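Local coordinates for protein acyl-CoA hydrolase (PDB 1VPM) that probably hydrolyses the thioester bond of long-chain fatty acyl-CoA molecules, and binds coenzyme A between its subunits, at residues R21-Q26 and E89-H94; G39-G44 and S78-G83; A62-V67 and K134-P139; V67-D72 and F123-A128. All coordinates share one frame; numbering follows the deposited sequence.

Interaction 1 (R21-Q26 and E89-H94); sequences RSRTIQ and EGFVTH
Strand 24-26 runs antiparallel to strand 89-94, their axes 4.9 Å apart, with T24 and G90 as a hydrogen-bonded pair and I25 opposite E89 as a non-hydrogen-bonded one. T24 N donates to G90 O at 3.0 Å, and G90 N to T24 O. Before the strand starts, a side chain takes over the pairing: V92 N points almost straight at S22 OG (3.0 Å, 171°). With OG between the backbone N and the carbonyl carbon (chi1 75°), the hydroxyl is turned onto the strand, and it also bonds V19 O. On the face with I25, E89 reaches out, fully extended, and its OE2 lies 3.3 Å from R23 NH1 in a salt bridge. The arginine, one of two modelled conformers, meets OE2 from above the carboxylate plane, and the two flat groups stand 75° apart. R23 NH2 pairs with E20, while E89 OE1 goes to R105, so the E89 carboxylate ties the R23 loop to strand 99-109. With an alanine here, R105 would probably be left without its carboxylate and R23 would keep fewer restraints on its rotation. I25 and Q26 bond T27 of the second subunit; within this chain, their strand is outermost in the HotDog sheet.

Interaction 2 (G39-G44 and S78-G83); sequences GTIFGG and SSATVG. With COA (coenzyme A), chain D.
T40 and S79 both approach the carbonyl oxygen O5P of the flat pantetheine amide of coenzyme A, tilted to opposite sides of the amide plane; neither covers the amide face. T40 CG2 lies 3.3 Å from O5P, and S79 CB lies 3.1 Å from O5P. The two side chains also meet each other, T40 CG2 to S79 CB at 3.9 Å. OG1 of T40 sits beside the backbone N (chi1 -72°), which leaves CG2 opposite that N and turned to the coenzyme. The second flat group is the carbonyl of A80. I41 N donates to A80 O at 2.9 Å and 173°, tilted 24° from the carbonyl plane. I41 CG2 rests on A80 CB, and both side chains also pack on L86. T40 and T81 thus form a single backbone bridge, with V82 N adding a weak bond to G39 O.

In the HotDog fold this is where the chain enters the long helix 43-62. F42 is its N-cap, and the loop between strands 65-75 and 85-95 lies alongside. G39 has positive phi, where a side chain would jam against the preceding carbonyl. The coenzyme sits between chains: it is also hydrogen-bonded to T68 and S99 of the third subunit, and T40 packs on V67 of that subunit. At its thiol end, S78 O approaches S1P to 3.3 Å. Near the helix start, I41 O lies 3.2 Å from C3P.

Interaction 3 (A62-V67 and K134-P139); sequences ANSAVV and KPKPVP
A62 is the last helical residue here, and it meets the second segment with its methyl. A62 CB touches V138 CG1 at 4.0 Å, and the P139 ring comes up to its CA through CD. The carbonyl of A62 is used as well. One water donates to both A62 O and P137 O, so it bridges the two segments. N63 follows, leaving the helix with positive phi. Its amide turns elsewhere: ND2 bonds L111 O of the second subunit and OD1 bonds R21. Its backbone O accepts a hydrogen bond from a second water, which in turn accepts from K136 NZ at 3.0 Å.

S64 carries the main polar link. K136 NZ donates to S64 OG at 2.9 Å. The hydroxyl in turn donates to A62 O, also 2.9 Å away, from well above the carbonyl plane (58° out of it). S64 was modelled in two conformers, and these bonds belong to the conformer given. The lysine gets there by stretching out: CG stands opposite the backbone N (chi1 161°) and the rest is extended, with CD and CE passing along OG. A methionine at K136 would probably leave S64 OG without its donor and the second water without its link across the segments.

Further on, V67 continues into the sheet. On the other side P135 touches coenzyme A and P139 O bonds H61. The contact implies a partly open, water-assisted junction: one ammonium group and two waters tie the carbonyls at the helix end to the loop, over a small apolar patch.

Interaction 4 (V67-D72 and F123-A128); sequences VTASID and FLTMVA. With COA (coenzyme A), chain B.
T68 and M126 face each other across an antiparallel strand pair that contains a classic beta bulge, in the sheet of the HotDog fold. A69 and S70 both oppose T125: A69 N gives T125 O a 2.8 Å bond and S70 N a weak one, so the register slips by one residue. The selenomethionine M126 is bent at both chi2 and chi3 and folds back obliquely over T68, bringing CE within 3.3 Å of T68 OG1. That hydroxyl finds its polar partner in D51.

On the same face I71 and L124 lie side by side and point the same way, CG1 to CG at 3.7 Å. The L124 side chain continues onto helix 43-62. The other face belongs to coenzyme A. V67, S70, T125 and V127 point there, and A69 CB joins them, touching V127 CG2 at 3.9 Å. S70 OG comes to 2.8 Å from N1A of the adenine, and T125 CG2 lies 3.3 Å from N3A. A water between S70 OG, T125 OG1 and D72 OD1 links the three side chains.

At the far end D72 crosses F123 at an angle, the carboxylate and ring planes 58° apart, while the acid is held by salt bridges to R162 and R165. S70 and I71 also pair with a strand of the third subunit, which extends the sheet across the interface. The pantetheine amide N4P of coenzyme A donates to T68 O at 2.8 Å.

Overall arrangement
Interactions 1, 3 and 4 reach the same five-stranded antiparallel sheet, whose outermost strands within the chain are 24-29 and 65-75. Interaction 1 pairs the first of these edges with strand 85-95, and interaction 4 pairs the other with 116-129. Their centres are 13 Å apart. Interaction 3 touches both: R21 meets N63, and K136 N bonds A128 O. It shares V67 with interaction 4, which is nested inside the loop that interaction 3 closes. Interaction 2 stands apart, 33 Å from interaction 3 between centres, at the start of helix 43-62. Interactions 2 and 4 each contact a coenzyme A bound between subunits, so one chain contributes to two such sites.

Interaction 1 (R21-Q26 and E89-H94)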
# COMPACT_ATOMS: atom_id res chain seq x y z
N ARG A 21 2.39 -1.17 -31.38
CA ARG A 21 3.59 -1.43 -30.55
C ARG A 21 3.39 -0.91 -29.12
O ARG A 21 3.90 -1.46 -28.20
CB ARG A 21 4.86 -0.78 -31.17
CG ARG A 21 6.19 -0.71 -30.30
CD ARG A 21 7.27 0.44 -30.75
NE ARG A 21 8.62 0.20 -30.19
CZ ARG A 21 9.46 -0.71 -30.65
NH1 ARG A 21 9.12 -1.49 -31.67
NH2 ARG A 21 10.64 -0.87 -30.08
N SER A 22 2.68 0.21 -29.00
CA SER A 22 2.56 0.94 -27.73
C SER A 22 1.35 0.43 -26.92
O SER A 22 1.26 0.66 -25.70
CB SER A 22 2.38 2.46 -28.04
OG SER A 22 1.04 2.80 -28.54
N ARG A 23 0.41 -0.25 -27.59
CA ARG A 23 -0.92 -0.44 -27.00
C ARG A 23 -0.82 -1.32 -25.76
O ARG A 23 -0.15 -2.34 -25.77
CB ARG A 23 -1.91 -0.97 -28.03
CG ARG A 23 -3.33 -1.09 -27.45
CD ARG A 23 -4.36 -1.33 -28.55
NE ARG A 23 -4.16 -2.66 -29.09
CZ ARG A 23 -4.60 -3.78 -28.53
NH1 ARG A 23 -5.31 -3.76 -27.41
NH2 ARG A 23 -4.34 -4.95 -29.12
N THR A 24 -1.46 -0.89 -24.67
CA THR A 24 -1.34 -1.54 -23.41
C THR A 24 -2.70 -1.63 -22.74
O THR A 24 -3.51 -0.75 -22.82
CB THR A 24 -0.38 -0.82 -22.46
OG1 THR A 24 0.85 -0.55 -23.16
CG2 THR A 24 -0.10 -1.56 -21.15
N ILE A 25 -2.92 -2.78 -22.14
CA ILE A 25 -4.14 -3.06 -21.37
C ILE A 25 -3.84 -3.35 -19.91
O ILE A 25 -2.86 -4.06 -19.54
CB ILE A 25 -4.93 -4.21 -22.00
CG1 ILE A 25 -5.54 -3.72 -23.34
CG2 ILE A 25 -6.03 -4.74 -20.99
CD1 ILE A 25 -5.86 -4.82 -24.21
N GLN A 26 -4.68 -2.81 -19.04
CA GLN A 26 -4.62 -3.14 -17.61
C GLN A 26 -6.03 -3.47 -17.11
O GLN A 26 -7.02 -2.96 -17.63
CB GLN A 26 -4.03 -1.96 -16.83
CG GLN A 26 -3.99 -2.06 -15.35
CD GLN A 26 -3.12 -3.19 -14.74
OE1 GLN A 26 -3.12 -4.34 -15.19
NE2 GLN A 26 -2.47 -2.87 -13.61
N GLU A 89 -7.29 0.86 -21.37
CA GLU A 89 -6.53 0.65 -22.60
C GLU A 89 -5.93 1.96 -23.05
O GLU A 89 -6.63 2.95 -23.10
CB GLU A 89 -7.43 0.09 -23.70
CG GLU A 89 -6.70 -0.20 -25.01
CD GLU A 89 -7.61 -0.62 -26.14
OE1 GLU A 89 -8.85 -0.59 -26.03
OE2 GLU A 89 -7.07 -1.02 -27.18
N GLY A 90 -4.66 1.94 -23.38
CA GLY A 90 -3.94 3.11 -23.80
C GLY A 90 -3.18 2.85 -25.09
O GLY A 90 -2.74 1.70 -25.32
N PHE A 91 -3.05 3.88 -25.89
CA PHE A 91 -2.12 3.87 -27.02
C PHE A 91 -1.71 5.25 -27.44
O PHE A 91 -2.42 6.23 -27.22
CB PHE A 91 -2.69 3.07 -28.19
CG PHE A 91 -4.08 3.42 -28.57
CD1 PHE A 91 -5.16 2.75 -28.01
CD2 PHE A 91 -4.32 4.34 -29.56
CE1 PHE A 91 -6.45 3.04 -28.41
CE2 PHE A 91 -5.61 4.62 -29.97
CZ PHE A 91 -6.67 3.95 -29.40
N VAL A 92 -0.52 5.32 -28.03
CA VAL A 92 0.02 6.56 -28.57
C VAL A 92 -0.76 6.85 -29.83
O VAL A 92 -0.86 6.01 -30.72
CB VAL A 92 1.55 6.43 -28.86
CG1 VAL A 92 2.05 7.66 -29.56
CG2 VAL A 92 2.30 6.24 -27.61
N THR A 93 -1.25 8.09 -29.94
CA THR A 93 -2.08 8.51 -31.05
C THR A 93 -1.35 9.45 -31.99
O THR A 93 -1.72 9.53 -33.15
CB THR A 93 -3.32 9.28 -30.58
OG1 THR A 93 -2.95 10.29 -29.66
CG2 THR A 93 -4.24 8.35 -29.90
N HIS A 94 -0.31 10.10 -31.50
CA HIS A 94 0.41 11.16 -32.27
C HIS A 94 1.64 11.57 -31.49
O HIS A 94 1.70 11.42 -30.30
CB HIS A 94 -0.48 12.41 -32.49
CG HIS A 94 0.03 13.40 -33.51
ND1 HIS A 94 0.60 14.61 -33.16
CD2 HIS A 94 -0.06 13.40 -34.86
CE1 HIS A 94 0.89 15.29 -34.26
NE2 HIS A 94 0.51 14.58 -35.31

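Interaction 2 (G39-G44 and S78-G83)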
# COMPACT_ATOMS: atom_id res chain seq x y z
N GLY A 39 -19.14 3.17 -1.38
CA GLY A 39 -18.59 2.15 -2.27
C GLY A 39 -18.30 2.53 -3.70
O GLY A 39 -17.99 1.68 -4.53
N THR A 40 -18.31 3.84 -3.97
CA THR A 40 -17.98 4.39 -5.28
C THR A 40 -16.49 4.71 -5.34
O THR A 40 -15.97 5.38 -4.42
CB THR A 40 -18.75 5.70 -5.52
OG1 THR A 40 -20.12 5.36 -5.73
CG2 THR A 40 -18.25 6.37 -6.72
N ILE A 41 -15.81 4.23 -6.38
CA ILE A 41 -14.38 4.41 -6.49
C ILE A 41 -14.02 5.90 -6.51
O ILE A 41 -14.74 6.70 -7.11
CB ILE A 41 -13.77 3.66 -7.72
CG1 ILE A 41 -12.27 3.56 -7.59
CG2 ILE A 41 -14.25 4.27 -9.02
CD1 ILE A 41 -11.59 2.71 -8.70
N PHE A 42 -12.96 6.27 -5.77
CA PHE A 42 -12.46 7.68 -5.83
C PHE A 42 -12.01 8.02 -7.23
O PHE A 42 -11.32 7.22 -7.89
CB PHE A 42 -11.29 7.88 -4.86
CG PHE A 42 -11.61 7.68 -3.42
CD1 PHE A 42 -12.54 8.48 -2.78
CD2 PHE A 42 -10.92 6.73 -2.66
CE1 PHE A 42 -12.80 8.33 -1.41
CE2 PHE A 42 -11.19 6.58 -1.32
CZ PHE A 42 -12.15 7.37 -0.72
N GLY A 43 -12.36 9.23 -7.70
CA GLY A 43 -11.83 9.77 -8.94
C GLY A 43 -10.31 9.66 -9.03
O GLY A 43 -9.76 9.41 -10.11
N GLY A 44 -9.65 9.93 -7.93
CA GLY A 44 -8.19 9.90 -7.90
C GLY A 44 -7.57 8.55 -8.19
O GLY A 44 -6.47 8.48 -8.76
N SER A 78 -19.53 7.55 -15.63
CA SER A 78 -20.15 6.56 -14.74
C SER A 78 -19.16 6.26 -13.65
O SER A 78 -18.02 6.69 -13.72
CB SER A 78 -20.54 5.29 -15.52
OG SER A 78 -19.43 4.74 -16.21
N SER A 79 -19.62 5.50 -12.66
CA SER A 79 -18.80 5.11 -11.52
C SER A 79 -18.42 3.65 -11.62
O SER A 79 -18.80 2.92 -12.56
CB SER A 79 -19.58 5.35 -10.25
OG SER A 79 -20.83 4.70 -10.32
N ALA A 80 -17.60 3.22 -10.70
CA ALA A 80 -17.37 1.85 -10.53
C ALA A 80 -17.46 1.68 -9.03
O ALA A 80 -17.28 2.65 -8.28
CB ALA A 80 -16.01 1.47 -11.08
N THR A 81 -17.78 0.50 -8.61
CA THR A 81 -18.00 0.17 -7.23
C THR A 81 -17.28 -1.09 -6.87
O THR A 81 -16.75 -1.79 -7.73
CB THR A 81 -19.53 0.02 -6.94
OG1 THR A 81 -20.01 -1.17 -7.56
CG2 THR A 81 -20.27 1.19 -7.52
N VAL A 82 -17.25 -1.41 -5.58
CA VAL A 82 -16.49 -2.54 -5.07
C VAL A 82 -16.74 -3.93 -5.72
O VAL A 82 -17.87 -4.38 -5.87
CB VAL A 82 -16.64 -2.63 -3.55
CG1 VAL A 82 -15.95 -3.85 -2.99
CG2 VAL A 82 -16.05 -1.39 -2.91
N GLY A 83 -15.64 -4.58 -6.11
CA GLY A 83 -15.67 -5.93 -6.63
C GLY A 83 -15.87 -5.92 -8.13
O GLY A 83 -15.72 -6.97 -8.77
N1A COA D . -18.22 17.99 -15.14
C2A COA D . -18.66 19.01 -14.35
N3A COA D . -19.94 18.94 -13.76
C4A COA D . -20.72 17.85 -13.99
C5A COA D . -20.29 16.80 -14.81
C6A COA D . -19.02 16.87 -15.41
N6A COA D . -18.67 15.94 -16.31
N7A COA D . -21.29 15.87 -14.87
C8A COA D . -22.33 16.30 -14.11
N9A COA D . -21.99 17.52 -13.56
C1B COA D . -22.73 18.23 -12.54
C2B COA D . -24.05 18.72 -13.11
O2B COA D . -23.86 19.89 -13.87
C3B COA D . -24.84 18.94 -11.83
O3B COA D . -24.58 20.27 -11.42
P3B COA D . -25.57 21.17 -10.56
O7A COA D . -26.39 21.98 -11.49
O8A COA D . -24.88 22.11 -9.66
O9A COA D . -26.35 20.23 -9.68
C4B COA D . -24.30 17.86 -10.89
O4B COA D . -23.15 17.33 -11.55
C5B COA D . -25.27 16.69 -10.65
O5B COA D . -25.61 16.13 -11.92
P1A COA D . -27.14 15.80 -12.39
O1A COA D . -27.27 16.11 -13.87
O2A COA D . -28.16 16.49 -11.51
O3A COA D . -27.34 14.22 -12.12
P2A COA D . -26.49 12.98 -12.72
O4A COA D . -26.25 13.20 -14.21
O5A COA D . -27.26 11.72 -12.35
O6A COA D . -25.08 12.95 -11.91
CBP COA D . -22.73 12.55 -11.92
CCP COA D . -23.87 13.40 -12.48
CDP COA D . -21.39 13.28 -12.13
CEP COA D . -22.99 12.40 -10.41
CAP COA D . -22.72 11.17 -12.64
OAP COA D . -22.58 11.22 -14.06
C9P COA D . -21.65 10.28 -12.04
O9P COA D . -21.98 9.63 -10.84
N8P COA D . -20.44 10.15 -12.60
C7P COA D . -19.50 9.28 -11.92
C6P COA D . -18.85 9.98 -10.72
C5P COA D . -17.81 9.08 -10.08
O5P COA D . -18.18 8.01 -9.55
N4P COA D . -16.53 9.47 -10.14
C3P COA D . -15.49 8.71 -9.50
C2P COA D . -14.64 7.79 -10.38
S1P COA D . -15.42 6.74 -11.68

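Interaction 3 (A62-V67 and K134-P139)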
# COMPACT_ATOMS: atom_id res chain seq x y z
N ALA A 62 8.62 4.66 -26.92
CA ALA A 62 9.89 5.41 -26.94
C ALA A 62 11.09 4.67 -26.44
O ALA A 62 12.21 5.16 -26.55
CB ALA A 62 9.72 6.65 -26.16
N ASN A 63 10.86 3.51 -25.83
CA ASN A 63 11.91 2.75 -25.16
C ASN A 63 12.78 3.64 -24.25
O ASN A 63 14.01 3.64 -24.32
CB ASN A 63 12.73 1.96 -26.18
CG ASN A 63 11.90 0.92 -26.93
OD1 ASN A 63 11.48 1.14 -28.06
ND2 ASN A 63 11.62 -0.20 -26.28
N SER A 64 12.11 4.38 -23.36
CA SER A 64 12.73 5.42 -22.55
C SER A 64 11.98 5.58 -21.28
O SER A 64 10.79 5.30 -21.22
CB SER A 64 12.70 6.80 -23.25
OG SER A 64 13.37 6.77 -24.49
N ALA A 65 12.63 6.13 -20.26
CA ALA A 65 11.87 6.74 -19.17
C ALA A 65 10.98 7.85 -19.73
O ALA A 65 11.29 8.45 -20.76
CB ALA A 65 12.82 7.33 -18.13
N VAL A 66 9.87 8.10 -19.05
CA VAL A 66 8.95 9.16 -19.46
C VAL A 66 8.47 9.94 -18.25
O VAL A 66 8.55 9.48 -17.11
CB VAL A 66 7.77 8.60 -20.26
CG1 VAL A 66 8.24 7.86 -21.45
CG2 VAL A 66 6.90 7.66 -19.38
N VAL A 67 7.97 11.15 -18.49
CA VAL A 67 7.32 11.93 -17.45
C VAL A 67 6.02 12.45 -18.03
O VAL A 67 5.89 12.59 -19.25
CB VAL A 67 8.15 13.14 -16.97
CG1 VAL A 67 9.45 12.66 -16.32
CG2 VAL A 67 8.46 14.10 -18.08
N LYS A 134 16.49 14.90 -19.32
CA LYS A 134 16.27 15.86 -20.39
C LYS A 134 15.41 15.26 -21.51
O LYS A 134 15.62 14.12 -21.90
CB LYS A 134 17.61 16.29 -20.99
CG LYS A 134 18.53 17.01 -20.00
N PRO A 135 14.44 16.03 -22.03
CA PRO A 135 13.64 15.54 -23.14
C PRO A 135 14.44 14.96 -24.29
O PRO A 135 15.47 15.51 -24.68
CB PRO A 135 12.85 16.77 -23.56
CG PRO A 135 12.62 17.48 -22.30
CD PRO A 135 13.96 17.36 -21.61
N LYS A 136 13.94 13.87 -24.83
CA LYS A 136 14.65 13.02 -25.77
C LYS A 136 13.72 12.78 -26.97
O LYS A 136 12.52 12.56 -26.80
CB LYS A 136 14.97 11.70 -25.01
CG LYS A 136 15.30 10.48 -25.80
CD LYS A 136 15.49 9.33 -24.84
CE LYS A 136 16.08 8.13 -25.52
NZ LYS A 136 16.29 7.05 -24.51
N PRO A 137 14.26 12.78 -28.20
CA PRO A 137 13.46 12.52 -29.40
C PRO A 137 12.74 11.19 -29.38
O PRO A 137 13.28 10.19 -28.88
CB PRO A 137 14.50 12.53 -30.53
CG PRO A 137 15.61 13.30 -30.01
CD PRO A 137 15.66 13.05 -28.55
N VAL A 138 11.51 11.20 -29.88
CA VAL A 138 10.68 10.00 -29.96
C VAL A 138 10.37 9.66 -31.41
O VAL A 138 10.29 10.55 -32.28
CB VAL A 138 9.35 10.12 -29.16
CG1 VAL A 138 9.71 10.39 -27.70
CG2 VAL A 138 8.46 11.17 -29.75
N PRO A 139 10.20 8.35 -31.69
CA PRO A 139 9.79 7.98 -33.03
C PRO A 139 8.34 8.42 -33.33
O PRO A 139 7.53 8.67 -32.42
CB PRO A 139 9.94 6.46 -33.03
CG PRO A 139 9.93 6.04 -31.61
CD PRO A 139 10.28 7.19 -30.78
O HOH W 1 12.97 7.09 -28.50
O HOH W 2 15.30 4.93 -26.46

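Interaction 4 (V67-D72 and F123-A128)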
# COMPACT_ATOMS: atom_id res chain seq x y z
N VAL A 67 7.97 11.15 -18.49
CA VAL A 67 7.32 11.93 -17.45
C VAL A 67 6.02 12.45 -18.03
O VAL A 67 5.89 12.59 -19.25
CB VAL A 67 8.15 13.14 -16.97
CG1 VAL A 67 9.45 12.66 -16.32
CG2 VAL A 67 8.46 14.10 -18.08
N THR A 68 5.04 12.69 -17.16
CA THR A 68 3.76 13.21 -17.59
C THR A 68 3.82 14.73 -17.67
O THR A 68 4.05 15.40 -16.67
CB THR A 68 2.67 12.81 -16.64
OG1 THR A 68 2.66 11.37 -16.53
CG2 THR A 68 1.29 13.33 -17.15
N ALA A 69 3.70 15.28 -18.86
CA ALA A 69 3.66 16.73 -19.00
C ALA A 69 2.33 17.36 -18.64
O ALA A 69 2.26 18.45 -18.04
CB ALA A 69 4.00 17.12 -20.43
N SER A 70 1.28 16.69 -19.05
CA SER A 70 -0.11 17.11 -18.82
C SER A 70 -1.12 15.99 -19.06
O SER A 70 -0.84 14.94 -19.65
CB SER A 70 -0.44 18.35 -19.67
OG SER A 70 -0.50 17.99 -21.00
N ILE A 71 -2.31 16.19 -18.51
CA ILE A 71 -3.50 15.45 -18.81
C ILE A 71 -4.61 16.45 -19.20
O ILE A 71 -4.70 17.53 -18.64
CB ILE A 71 -3.89 14.47 -17.61
CG1 ILE A 71 -5.06 13.60 -18.02
CG2 ILE A 71 -4.22 15.24 -16.34
CD1 ILE A 71 -5.38 12.46 -17.05
N ASP A 72 -5.39 16.14 -20.23
CA ASP A 72 -6.51 16.99 -20.59
C ASP A 72 -7.62 16.73 -19.57
O ASP A 72 -7.52 15.84 -18.71
CB ASP A 72 -6.99 16.65 -22.01
CG ASP A 72 -5.98 17.02 -23.07
OD1 ASP A 72 -4.91 17.63 -22.75
OD2 ASP A 72 -6.33 16.72 -24.24
N PHE A 123 -6.96 12.15 -22.89
CA PHE A 123 -5.64 12.29 -23.54
C PHE A 123 -4.61 12.85 -22.56
O PHE A 123 -4.93 13.72 -21.73
CB PHE A 123 -5.70 13.28 -24.68
CG PHE A 123 -6.59 12.85 -25.82
CD1 PHE A 123 -6.12 11.94 -26.77
CD2 PHE A 123 -7.82 13.42 -26.00
CE1 PHE A 123 -6.94 11.55 -27.85
CE2 PHE A 123 -8.61 13.03 -27.05
CZ PHE A 123 -8.16 12.10 -27.98
N LEU A 124 -3.41 12.26 -22.58
CA LEU A 124 -2.30 12.77 -21.86
C LEU A 124 -1.14 13.11 -22.79
O LEU A 124 -1.05 12.63 -23.93
CB LEU A 124 -1.82 11.72 -20.88
CG LEU A 124 -2.77 11.29 -19.76
CD1 LEU A 124 -3.70 10.21 -20.26
CD2 LEU A 124 -2.00 10.77 -18.51
N THR A 125 -0.26 13.95 -22.29
CA THR A 125 0.96 14.27 -23.01
C THR A 125 2.12 13.74 -22.18
O THR A 125 2.39 14.23 -21.04
CB THR A 125 1.11 15.77 -23.27
OG1 THR A 125 0.04 16.25 -24.11
CG2 THR A 125 2.43 16.04 -24.00
N MSE A 126 2.86 12.79 -22.77
CA MSE A 126 3.99 12.16 -22.12
C MSE A 126 5.25 12.62 -22.83
O MSE A 126 5.23 12.76 -24.03
CB MSE A 126 3.88 10.63 -22.24
CG MSE A 126 2.57 10.01 -21.77
SE MSE A 126 2.14 10.52 -19.86
CE MSE A 126 3.61 9.59 -19.10
N VAL A 127 6.33 12.81 -22.09
CA VAL A 127 7.60 13.27 -22.64
C VAL A 127 8.65 12.25 -22.34
O VAL A 127 8.80 11.88 -21.20
CB VAL A 127 7.99 14.68 -22.12
CG1 VAL A 127 9.34 15.08 -22.64
CG2 VAL A 127 6.95 15.68 -22.58
N ALA A 128 9.35 11.76 -23.36
CA ALA A 128 10.47 10.83 -23.16
C ALA A 128 11.66 11.61 -22.64
O ALA A 128 11.91 12.72 -23.13
CB ALA A 128 10.84 10.17 -24.49
N1A COA B . 1.18 19.95 -22.04
C2A COA B . 1.43 19.33 -23.23
N3A COA B . 2.73 19.34 -23.75
C4A COA B . 3.74 19.95 -23.06
C5A COA B . 3.48 20.60 -21.84
C6A COA B . 2.18 20.61 -21.32
N6A COA B . 1.91 21.35 -20.23
N7A COA B . 4.66 21.14 -21.40
C8A COA B . 5.64 20.84 -22.30
N9A COA B . 5.08 20.12 -23.32
C1B COA B . 5.80 19.45 -24.39
C2B COA B . 6.44 20.47 -25.31
O2B COA B . 5.49 20.99 -26.20
C3B COA B . 7.51 19.62 -25.97
O3B COA B . 6.90 19.04 -27.11
P3B COA B . 7.70 18.61 -28.43
O7A COA B . 7.64 19.73 -29.39
O8A COA B . 7.11 17.43 -29.10
O9A COA B . 9.07 18.20 -27.99
C4B COA B . 7.90 18.63 -24.87
O4B COA B . 6.92 18.78 -23.85
C5B COA B . 9.27 18.90 -24.23
O5B COA B . 9.26 20.24 -23.72
P1A COA B . 10.46 21.32 -23.99
O1A COA B . 9.83 22.69 -24.17
O2A COA B . 11.36 20.90 -25.13
O3A COA B . 11.39 21.28 -22.68
P2A COA B . 10.97 21.57 -21.14
O4A COA B . 10.07 22.79 -21.08
O5A COA B . 12.27 21.64 -20.35
O6A COA B . 10.16 20.25 -20.63
CBP COA B . 8.41 19.31 -19.31
CCP COA B . 8.75 20.23 -20.48
CDP COA B . 6.94 18.89 -19.40
CEP COA B . 9.30 18.06 -19.44
CAP COA B . 8.68 20.06 -17.97
OAP COA B . 7.97 21.28 -17.81
C9P COA B . 8.43 19.13 -16.80
O9P COA B . 9.46 18.24 -16.47
N8P COA B . 7.27 19.15 -16.12
C7P COA B . 7.14 18.21 -15.02
C6P COA B . 6.81 16.80 -15.52
C5P COA B . 6.60 15.86 -14.36
O5P COA B . 7.57 15.61 -13.60
N4P COA B . 5.38 15.35 -14.18
C3P COA B . 5.11 14.39 -13.14
C2P COA B . 4.44 14.91 -11.87
S1P COA B . 4.98 16.49 -11.09
O HOH W 3 -2.38 16.37 -22.32